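Local coordinates for FHA domain-containing protein DDL (Arabidopsis thaliana, PDB 3VPY) that probably recognises phosphothreonine on partner proteins such as the RNA-processing enzyme Dicer-like1 through its forkhead-associated (FHA) domain, at residues 9-14 against 67-72; 60-65 against 117-122; 85-90 against 101-106. All blocks are in the same frame, centred on the assembly; numbering follows the deposited sequence.

Contact 1. Residues 9-14 against 67-72; sequences EARKPS and YREMEK
The ring of Tyr67 carries Pro13 on one face, with CG of the proline 3.6 Å from the ring centroid and almost on the ring normal. This is a CH-pi contact: the pyrrolidine ring crosses the tyrosine at about a right angle, its CB lying by CD1 and CE1 and its CD by CG and CD2, and the weakly positive C-H groups meet the electron-rich face. Proline suits the place because it is rigid and compact. The guanidinium of Arg68 has the selenium of selenomethionine Met70 over one face, toward the rim, while Glu9 comes in at its edge. There Glu9 OE2 accepts Arg68 NE at 2.8 Å through its anti lone pair, and NH2 adds a weak bond to the same oxygen. Glu9 reaches this edge with its chain bent at chi2 (-88°), lying side by side with the arginine. Tyr86 gives Arg68 a cation-pi partner as well. Between the side chains the backbones meet: Glu69 N donates to Glu9 O at 2.8 Å, nearly straight at 174°. Farther out, CG of Arg11 packs on CB of Glu69 at 3.7 Å. The charges of their ends pair only at long range, no N-H pointing at the carboxylate; a water O donates to Glu69 OE1 at 2.7 Å and accepts a weak bond from Arg11 NH2, and OE2 turns to Lys81. The N-terminal loop is thus fastened to strand 63-73 by the apolar contact of Pro13 and the salt bridge of Glu9, the latter likely to be the more sensitive to ionic strength.

Contact 2. Residues 60-65 against 117-122; sequences KQHAVI and IKFGNS
Phe119 meets the segment 60-65 through CB and one edge of its ring, CD1 and CE1. CB lies over one face of the His62 imidazole, toward the rim, 4.0 Å from the ring centroid in a CH-pi contact. CG stands anti to the carbonyl carbon (chi1 -55°), and beyond it the phenyl ring turns an edge toward the same imidazole face. CD1 comes 3.8 Å from His62 ND1, and the two planes stand at 69° in an offset edge-to-face pair with centroids 5.6 Å apart. Next along the ring, CE1 touches Ala63 CB at 3.6 Å, where the small methyl leaves room for the phenyl group. The phenylalanine ring also meets that of Phe42. His62 and Ala63 both face Phe42 across a classic beta bulge, which places two successive residues against the aromatic side chain of Phe119. The NE2 end of the imidazole comes near the turn, 3.7 Å from Gly120 N, and Gly120, at positive phi, belongs to a type II' turn closed by the bond from Ser122 N to Phe119 O. Farther along the two strands, Ile65 and Ile117 reach toward each other tip to tip, their CD1 methyls 4.1 Å apart, as suits branched residues facing each other between two sheets. An alanine in place of His62 would probably leave Phe119 CB and the phenyl edge without the ring they pack on, and Thr96 without its weak bond to ND1. The contact joins the two sheets of the FHA sandwich by aromatic and apolar surfaces, so its hold is likely to depend on close fit and exclusion of water more than on directed polar bonds.

Contact 3. Residues 85-90 against 101-106; sequences PYIMDL and SPIEPQ
Ile87 is the first residue of 85-90 to touch the loop, its CG2 lying 4.0 Å from CD1 of Ile103; two branched aliphatic chains crossing here suit a buried spot. Met88, a selenomethionine, follows with an extended chain that bends at chi3 (-80°). Its flexible end spreads over the Gln106 backbone, CE reaching Gln106 C at 3.5 Å. Asp89 has the largest share of this contact on its strand. Its N gives a hydrogen bond to a water that in turn donates to Glu104 O, and its own O accepts Gln106 N at 2.8 Å, in the carbonyl plane. Its CB rests against Ile103 CD1 at 3.9 Å, while OD2 passes beside Pro105 CB. The carboxylate has its main partners elsewhere: OD1 accepts from Ser92 OG and Thr96 OG1, a role that fits a short acidic chain. At Leu90 the backbone carbonyl carbon lies 3.5 Å from Gln106 NE2, the glutamine chain having folded back. The loop after strand 101-102 is thereby drawn onto the end of strand 79-89, which lies between strands 63-73 and 109-110, with Ile98 of strand 96-98, in the other sheet, packing against Ile87 and also against Ile103.

From the N terminus, the chain first passes through 9-14, which waits for 67-72 to close contact 1 and so fixes the leading loop to strand 63-73. Before that closure it runs through 60-65, the opening half of contact 2, so contacts 1 and 2 cross, and their centres lie about 22 Å apart on opposite sides of the chain's centre. Strand 79-89 then pairs with strand 63-73, and its end opens contact 3, which closes at 101-106 before 117-122 completes contact 2. Contact 3 therefore falls within the span of contact 2 and follows contact 1 in series. Together they tie the N-terminal loop, both sheets and the loop after strand 101-102.

Contact 1. Residues 9-14 against 67-72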
loop_
_atom_site.group_PDB
_atom_site.type_symbol
_atom_site.label_atom_id
_atom_site.label_comp_id
_atom_site.label_asym_id
_atom_site.label_seq_id
_atom_site.Cartn_x
_atom_site.Cartn_y
_atom_site.Cartn_z
ATOM N N GLU A 9 -8.560 -2.219 13.797
ATOM C CA GLU A 9 -7.733 -3.374 13.422
ATOM C C GLU A 9 -6.377 -2.977 12.829
ATOM O O GLU A 9 -5.616 -3.833 12.362
ATOM C CB GLU A 9 -8.516 -4.307 12.469
ATOM C CG GLU A 9 -8.749 -3.760 11.056
ATOM C CD GLU A 9 -10.012 -2.914 10.907
ATOM O OE1 GLU A 9 -10.660 -2.573 11.920
ATOM O OE2 GLU A 9 -10.353 -2.591 9.757
ATOM N N ALA A 10 -6.086 -1.677 12.825
ATOM C CA ALA A 10 -4.800 -1.183 12.322
ATOM C C ALA A 10 -3.648 -1.791 13.111
ATOM O O ALA A 10 -3.684 -1.817 14.350
ATOM C CB ALA A 10 -4.731 0.316 12.419
ATOM N N ARG A 11 -2.632 -2.256 12.393
ATOM C CA ARG A 11 -1.420 -2.817 12.999
ATOM C C ARG A 11 -0.253 -2.602 12.051
ATOM O O ARG A 11 -0.426 -2.617 10.827
ATOM C CB ARG A 11 -1.531 -4.326 13.269
ATOM C CG ARG A 11 -2.637 -4.782 14.192
ATOM C CD ARG A 11 -2.376 -4.531 15.667
ATOM N NE ARG A 11 -3.420 -5.179 16.466
ATOM C CZ ARG A 11 -4.642 -4.692 16.683
ATOM N NH1 ARG A 11 -5.008 -3.515 16.192
ATOM N NH2 ARG A 11 -5.502 -5.383 17.422
ATOM N N LYS A 12 0.934 -2.395 12.623
ATOM C CA LYS A 12 2.153 -2.371 11.843
ATOM C C LYS A 12 2.390 -3.769 11.255
ATOM O O LYS A 12 2.262 -4.775 11.978
ATOM C CB LYS A 12 3.323 -1.959 12.756
ATOM C CG LYS A 12 4.589 -1.601 12.036
ATOM C CD LYS A 12 5.549 -0.817 12.949
ATOM C CE LYS A 12 7.015 -1.221 12.682
ATOM N NZ LYS A 12 8.115 -0.228 13.062
ATOM N N PRO A 13 2.744 -3.851 9.961
ATOM C CA PRO A 13 3.012 -5.167 9.360
ATOM C C PRO A 13 4.367 -5.722 9.798
ATOM O O PRO A 13 5.242 -4.951 10.241
ATOM C CB PRO A 13 3.062 -4.864 7.858
ATOM C CG PRO A 13 3.523 -3.457 7.786
ATOM C CD PRO A 13 2.952 -2.751 8.996
ATOM N N SER A 14 4.533 -7.040 9.659
ATOM C CA SER A 14 5.844 -7.694 9.792
ATOM C C SER A 14 6.512 -7.971 8.435
ATOM O O SER A 14 7.738 -7.921 8.323
ATOM C CB SER A 14 5.724 -8.973 10.623
ATOM O OG SER A 14 4.785 -9.864 10.050
ATOM N N TYR A 67 -2.547 -0.542 6.875
ATOM C CA TYR A 67 -2.365 -1.937 7.291
ATOM C C TYR A 67 -3.454 -2.330 8.268
ATOM O O TYR A 67 -3.769 -1.566 9.162
ATOM C CB TYR A 67 -0.941 -2.171 7.861
ATOM C CG TYR A 67 0.069 -2.123 6.753
ATOM C CD1 TYR A 67 0.265 -3.224 5.930
ATOM C CD2 TYR A 67 0.779 -0.957 6.475
ATOM C CE1 TYR A 67 1.138 -3.179 4.854
ATOM C CE2 TYR A 67 1.673 -0.904 5.399
ATOM C CZ TYR A 67 1.852 -2.023 4.606
ATOM O OH TYR A 67 2.715 -1.966 3.529
ATOM N N ARG A 68 -4.049 -3.503 8.038
ATOM C CA ARG A 68 -5.161 -4.044 8.821
ATOM C C ARG A 68 -4.925 -5.509 9.181
ATOM O O ARG A 68 -4.551 -6.327 8.317
ATOM C CB ARG A 68 -6.471 -3.920 8.020
ATOM C CG ARG A 68 -6.895 -2.475 7.726
ATOM C CD ARG A 68 -8.002 -2.451 6.673
ATOM N NE ARG A 68 -9.230 -3.050 7.204
ATOM C CZ ARG A 68 -10.168 -3.656 6.475
ATOM N NH1 ARG A 68 -10.030 -3.786 5.164
ATOM N NH2 ARG A 68 -11.233 -4.183 7.065
ATOM N N GLU A 69 -5.146 -5.833 10.455
ATOM C CA GLU A 69 -5.061 -7.215 10.916
ATOM C C GLU A 69 -6.370 -7.918 10.601
ATOM O O GLU A 69 -7.448 -7.501 11.078
ATOM C CB GLU A 69 -4.765 -7.254 12.421
ATOM C CG GLU A 69 -4.362 -8.615 12.948
ATOM C CD GLU A 69 -4.063 -8.573 14.445
ATOM O OE1 GLU A 69 -5.000 -8.363 15.242
ATOM O OE2 GLU A 69 -2.886 -8.744 14.814
HETATM N N MSE A 70 -6.279 -8.985 9.803
HETATM C CA MSE A 70 -7.464 -9.759 9.381
HETATM C C MSE A 70 -7.244 -11.234 9.660
HETATM O O MSE A 70 -6.132 -11.652 9.946
HETATM C CB MSE A 70 -7.666 -9.602 7.873
HETATM C CG MSE A 70 -7.586 -8.180 7.363
HETATM SE SE MSE A 70 -9.087 -7.111 8.007
HETATM C CE MSE A 70 -10.496 -7.870 6.884
ATOM N N GLU A 71 -8.290 -12.037 9.502
ATOM C CA GLU A 71 -8.157 -13.500 9.611
ATOM C C GLU A 71 -7.267 -14.106 8.531
ATOM O O GLU A 71 -7.119 -13.557 7.434
ATOM C CB GLU A 71 -9.519 -14.160 9.584
ATOM C CG GLU A 71 -10.285 -13.911 10.861
ATOM C CD GLU A 71 -11.591 -14.678 10.954
ATOM O OE1 GLU A 71 -11.986 -15.374 9.991
ATOM O OE2 GLU A 71 -12.227 -14.578 12.018
ATOM N N LYS A 72 -6.659 -15.233 8.860
ATOM C CA LYS A 72 -5.853 -15.967 7.892
ATOM C C LYS A 72 -6.103 -17.435 8.109
ATOM O O LYS A 72 -5.880 -17.943 9.204
ATOM C CB LYS A 72 -4.366 -15.682 8.078
ATOM C CG LYS A 72 -3.443 -16.703 7.374
ATOM C CD LYS A 72 -2.189 -16.958 8.185
ATOM C CE LYS A 72 -0.964 -17.026 7.288
ATOM N NZ LYS A 72 0.292 -17.029 8.092
HETATM O O HOH W 1 -4.640 -8.666 17.896
#

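Contact 2. Residues 60-65 against 117-122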
loop_
_atom_site.group_PDB
_atom_site.type_symbol
_atom_site.label_atom_id
_atom_site.label_comp_id
_atom_site.label_asym_id
_atom_site.label_seq_id
_atom_site.Cartn_x
_atom_site.Cartn_y
_atom_site.Cartn_z
ATOM N N LYS A 60 -4.351 17.455 -1.749
ATOM C CA LYS A 60 -3.532 17.702 -0.555
ATOM C C LYS A 60 -3.363 16.445 0.305
ATOM O O LYS A 60 -2.258 16.093 0.748
ATOM C CB LYS A 60 -4.166 18.828 0.258
ATOM C CG LYS A 60 -3.980 20.212 -0.361
ATOM C CD LYS A 60 -4.785 21.246 0.391
ATOM C CE LYS A 60 -3.931 21.990 1.368
ATOM N NZ LYS A 60 -4.593 23.279 1.690
ATOM N N GLN A 61 -4.484 15.763 0.520
ATOM C CA GLN A 61 -4.523 14.434 1.129
ATOM C C GLN A 61 -5.287 13.520 0.165
ATOM O O GLN A 61 -6.516 13.637 0.002
ATOM C CB GLN A 61 -5.222 14.486 2.498
ATOM C CG GLN A 61 -4.557 15.417 3.507
ATOM C CD GLN A 61 -5.231 15.382 4.872
ATOM O OE1 GLN A 61 -5.513 14.311 5.395
ATOM N NE2 GLN A 61 -5.454 16.555 5.461
ATOM N N HIS A 62 -4.549 12.636 -0.493
ATOM C CA HIS A 62 -5.051 11.974 -1.685
ATOM C C HIS A 62 -5.522 10.567 -1.366
ATOM O O HIS A 62 -6.645 10.206 -1.691
ATOM C CB HIS A 62 -3.959 11.913 -2.758
ATOM C CG HIS A 62 -4.481 11.739 -4.146
ATOM N ND1 HIS A 62 -4.950 10.547 -4.650
ATOM C CD2 HIS A 62 -4.602 12.642 -5.148
ATOM C CE1 HIS A 62 -5.322 10.720 -5.908
ATOM N NE2 HIS A 62 -5.122 11.981 -6.230
ATOM N N ALA A 63 -4.661 9.772 -0.741
ATOM C CA ALA A 63 -4.969 8.356 -0.484
ATOM C C ALA A 63 -4.164 7.910 0.722
ATOM O O ALA A 63 -3.129 8.510 1.043
ATOM C CB ALA A 63 -4.604 7.510 -1.673
ATOM N N VAL A 64 -4.631 6.854 1.387
ATOM C CA VAL A 64 -3.832 6.211 2.429
ATOM C C VAL A 64 -3.601 4.728 2.078
ATOM O O VAL A 64 -4.444 4.096 1.443
ATOM C CB VAL A 64 -4.491 6.382 3.842
ATOM C CG1 VAL A 64 -5.858 5.669 3.950
ATOM C CG2 VAL A 64 -3.568 5.913 4.931
ATOM N N ILE A 65 -2.440 4.205 2.434
ATOM C CA ILE A 65 -2.277 2.749 2.515
ATOM C C ILE A 65 -2.320 2.400 3.995
ATOM O O ILE A 65 -1.490 2.883 4.786
ATOM C CB ILE A 65 -0.992 2.236 1.823
ATOM C CG1 ILE A 65 -1.155 2.392 0.305
ATOM C CG2 ILE A 65 -0.744 0.756 2.191
ATOM C CD1 ILE A 65 0.069 2.057 -0.555
ATOM N N ILE A 117 0.356 1.353 -8.660
ATOM C CA ILE A 117 -0.488 2.399 -8.104
ATOM C C ILE A 117 -0.139 3.726 -8.751
ATOM O O ILE A 117 1.042 4.049 -8.925
ATOM C CB ILE A 117 -0.254 2.495 -6.596
ATOM C CG1 ILE A 117 -0.558 1.135 -5.955
ATOM C CG2 ILE A 117 -1.112 3.586 -5.990
ATOM C CD1 ILE A 117 -0.092 1.021 -4.520
ATOM N N LYS A 118 -1.169 4.498 -9.075
ATOM C CA LYS A 118 -0.974 5.843 -9.637
ATOM C C LYS A 118 -1.986 6.776 -9.016
ATOM O O LYS A 118 -3.161 6.408 -8.885
ATOM C CB LYS A 118 -1.178 5.828 -11.146
ATOM C CG LYS A 118 -0.949 7.175 -11.834
ATOM C CD LYS A 118 -1.450 7.098 -13.267
ATOM C CE LYS A 118 -1.019 8.270 -14.085
ATOM N NZ LYS A 118 -0.839 7.842 -15.520
ATOM N N PHE A 119 -1.539 7.984 -8.675
ATOM C CA PHE A 119 -2.424 8.976 -8.079
ATOM C C PHE A 119 -2.703 10.048 -9.114
ATOM O O PHE A 119 -1.778 10.616 -9.707
ATOM C CB PHE A 119 -1.789 9.564 -6.800
ATOM C CG PHE A 119 -1.405 8.522 -5.788
ATOM C CD1 PHE A 119 -2.396 7.830 -5.070
ATOM C CD2 PHE A 119 -0.063 8.218 -5.539
ATOM C CE1 PHE A 119 -2.051 6.836 -4.108
ATOM C CE2 PHE A 119 0.295 7.230 -4.596
ATOM C CZ PHE A 119 -0.716 6.532 -3.879
ATOM N N GLY A 120 -3.989 10.327 -9.319
ATOM C CA GLY A 120 -4.442 11.313 -10.268
ATOM C C GLY A 120 -3.885 11.103 -11.663
ATOM O O GLY A 120 -3.908 9.986 -12.190
ATOM N N ASN A 121 -3.355 12.178 -12.240
ATOM C CA ASN A 121 -2.756 12.137 -13.575
ATOM C C ASN A 121 -1.241 12.299 -13.510
ATOM O O ASN A 121 -0.600 12.826 -14.441
ATOM C CB ASN A 121 -3.389 13.226 -14.437
ATOM C CG ASN A 121 -4.898 13.114 -14.476
ATOM O OD1 ASN A 121 -5.624 14.104 -14.290
ATOM N ND2 ASN A 121 -5.389 11.889 -14.712
ATOM N N SER A 122 -0.687 11.838 -12.392
ATOM C CA SER A 122 0.730 11.980 -12.114
ATOM C C SER A 122 1.581 11.265 -13.172
ATOM O O SER A 122 1.157 10.270 -13.758
ATOM C CB SER A 122 1.056 11.476 -10.695
ATOM O OG SER A 122 2.436 11.624 -10.437
#

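Contact 3. Residues 85-90 against 101-106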
loop_
_atom_site.group_PDB
_atom_site.type_symbol
_atom_site.label_atom_id
_atom_site.label_comp_id
_atom_site.label_asym_id
_atom_site.label_seq_id
_atom_site.Cartn_x
_atom_site.Cartn_y
_atom_site.Cartn_z
ATOM N N PRO A 85 -1.850 -4.925 3.532
ATOM C CA PRO A 85 -2.026 -3.551 3.053
ATOM C C PRO A 85 -3.344 -3.359 2.322
ATOM O O PRO A 85 -3.717 -4.207 1.509
ATOM C CB PRO A 85 -0.869 -3.364 2.065
ATOM C CG PRO A 85 -0.626 -4.752 1.515
ATOM C CD PRO A 85 -0.972 -5.722 2.642
ATOM N N TYR A 86 -4.024 -2.244 2.622
ATOM C CA TYR A 86 -5.242 -1.809 1.902
ATOM C C TYR A 86 -5.091 -0.360 1.490
ATOM O O TYR A 86 -4.583 0.445 2.270
ATOM C CB TYR A 86 -6.481 -1.917 2.813
ATOM C CG TYR A 86 -6.758 -3.341 3.145
ATOM C CD1 TYR A 86 -7.796 -4.044 2.521
ATOM C CD2 TYR A 86 -5.967 -4.014 4.090
ATOM C CE1 TYR A 86 -8.012 -5.408 2.825
ATOM C CE2 TYR A 86 -6.169 -5.344 4.394
ATOM C CZ TYR A 86 -7.184 -6.039 3.758
ATOM O OH TYR A 86 -7.351 -7.355 4.082
ATOM N N ILE A 87 -5.515 -0.013 0.288
ATOM C CA ILE A 87 -5.460 1.402 -0.108
ATOM C C ILE A 87 -6.862 2.002 0.009
ATOM O O ILE A 87 -7.854 1.299 -0.201
ATOM C CB ILE A 87 -4.868 1.581 -1.537
ATOM C CG1 ILE A 87 -4.568 3.050 -1.845
ATOM C CG2 ILE A 87 -5.802 0.974 -2.609
ATOM C CD1 ILE A 87 -3.636 3.227 -3.010
HETATM N N MSE A 88 -6.940 3.293 0.339
HETATM C CA MSE A 88 -8.217 3.991 0.355
HETATM C C MSE A 88 -8.015 5.386 -0.226
HETATM O O MSE A 88 -7.142 6.137 0.234
HETATM C CB MSE A 88 -8.792 4.080 1.780
HETATM C CG MSE A 88 -10.105 4.807 1.799
HETATM SE SE MSE A 88 -10.962 4.863 3.560
HETATM C CE MSE A 88 -11.781 3.129 3.659
ATOM N N ASP A 89 -8.798 5.707 -1.252
ATOM C CA ASP A 89 -8.784 7.048 -1.809
ATOM C C ASP A 89 -9.650 7.961 -0.942
ATOM O O ASP A 89 -10.742 7.579 -0.507
ATOM C CB ASP A 89 -9.267 7.051 -3.245
ATOM C CG ASP A 89 -9.355 8.440 -3.811
ATOM O OD1 ASP A 89 -8.378 8.874 -4.450
ATOM O OD2 ASP A 89 -10.366 9.118 -3.595
ATOM N N LEU A 90 -9.180 9.185 -0.719
ATOM C CA LEU A 90 -9.848 10.064 0.239
ATOM C C LEU A 90 -10.779 11.050 -0.449
ATOM O O LEU A 90 -10.951 12.189 0.023
ATOM C CB LEU A 90 -8.822 10.793 1.129
ATOM C CG LEU A 90 -7.845 9.860 1.859
ATOM C CD1 LEU A 90 -6.761 10.635 2.588
ATOM C CD2 LEU A 90 -8.594 9.003 2.856
ATOM N N SER A 101 -6.983 0.882 -13.140
ATOM C CA SER A 101 -8.419 1.036 -12.924
ATOM C C SER A 101 -8.675 1.842 -11.644
ATOM O O SER A 101 -8.083 1.525 -10.603
ATOM C CB SER A 101 -9.074 -0.351 -12.827
ATOM O OG SER A 101 -10.454 -0.238 -12.513
ATOM N N PRO A 102 -9.538 2.882 -11.715
ATOM C CA PRO A 102 -9.795 3.732 -10.549
ATOM C C PRO A 102 -10.557 2.980 -9.459
ATOM O O PRO A 102 -11.270 2.018 -9.766
ATOM C CB PRO A 102 -10.659 4.883 -11.109
ATOM C CG PRO A 102 -11.269 4.358 -12.349
ATOM C CD PRO A 102 -10.326 3.295 -12.894
ATOM N N ILE A 103 -10.403 3.424 -8.217
ATOM C CA ILE A 103 -11.145 2.872 -7.082
ATOM C C ILE A 103 -12.233 3.810 -6.584
ATOM O O ILE A 103 -12.147 5.038 -6.738
ATOM C CB ILE A 103 -10.209 2.505 -5.920
ATOM C CG1 ILE A 103 -9.443 3.736 -5.394
ATOM C CG2 ILE A 103 -9.221 1.415 -6.345
ATOM C CD1 ILE A 103 -8.535 3.378 -4.190
ATOM N N GLU A 104 -13.287 3.219 -6.026
ATOM C CA GLU A 104 -14.322 3.962 -5.316
ATOM C C GLU A 104 -13.728 4.648 -4.093
ATOM O O GLU A 104 -13.012 4.012 -3.322
ATOM C CB GLU A 104 -15.447 3.008 -4.897
ATOM C CG GLU A 104 -16.431 2.792 -5.990
ATOM C CD GLU A 104 -17.259 4.055 -6.236
ATOM O OE1 GLU A 104 -17.859 4.595 -5.276
ATOM O OE2 GLU A 104 -17.298 4.514 -7.386
ATOM N N PRO A 105 -13.961 5.963 -3.941
ATOM C CA PRO A 105 -13.430 6.628 -2.750
ATOM C C PRO A 105 -14.011 6.085 -1.435
ATOM O O PRO A 105 -15.160 5.580 -1.399
ATOM C CB PRO A 105 -13.831 8.102 -2.960
ATOM C CG PRO A 105 -14.961 8.058 -3.937
ATOM C CD PRO A 105 -14.680 6.897 -4.833
ATOM N N GLN A 106 -13.218 6.192 -0.370
ATOM C CA GLN A 106 -13.653 5.872 1.005
ATOM C C GLN A 106 -13.997 4.405 1.215
ATOM O O GLN A 106 -14.832 4.060 2.063
ATOM C CB GLN A 106 -14.809 6.784 1.465
ATOM C CG GLN A 106 -14.535 8.286 1.257
ATOM C CD GLN A 106 -13.543 8.888 2.242
ATOM O OE1 GLN A 106 -13.189 8.285 3.259
ATOM N NE2 GLN A 106 -13.097 10.105 1.942
HETATM O O HOH W 2 -10.981 3.961 -1.772
#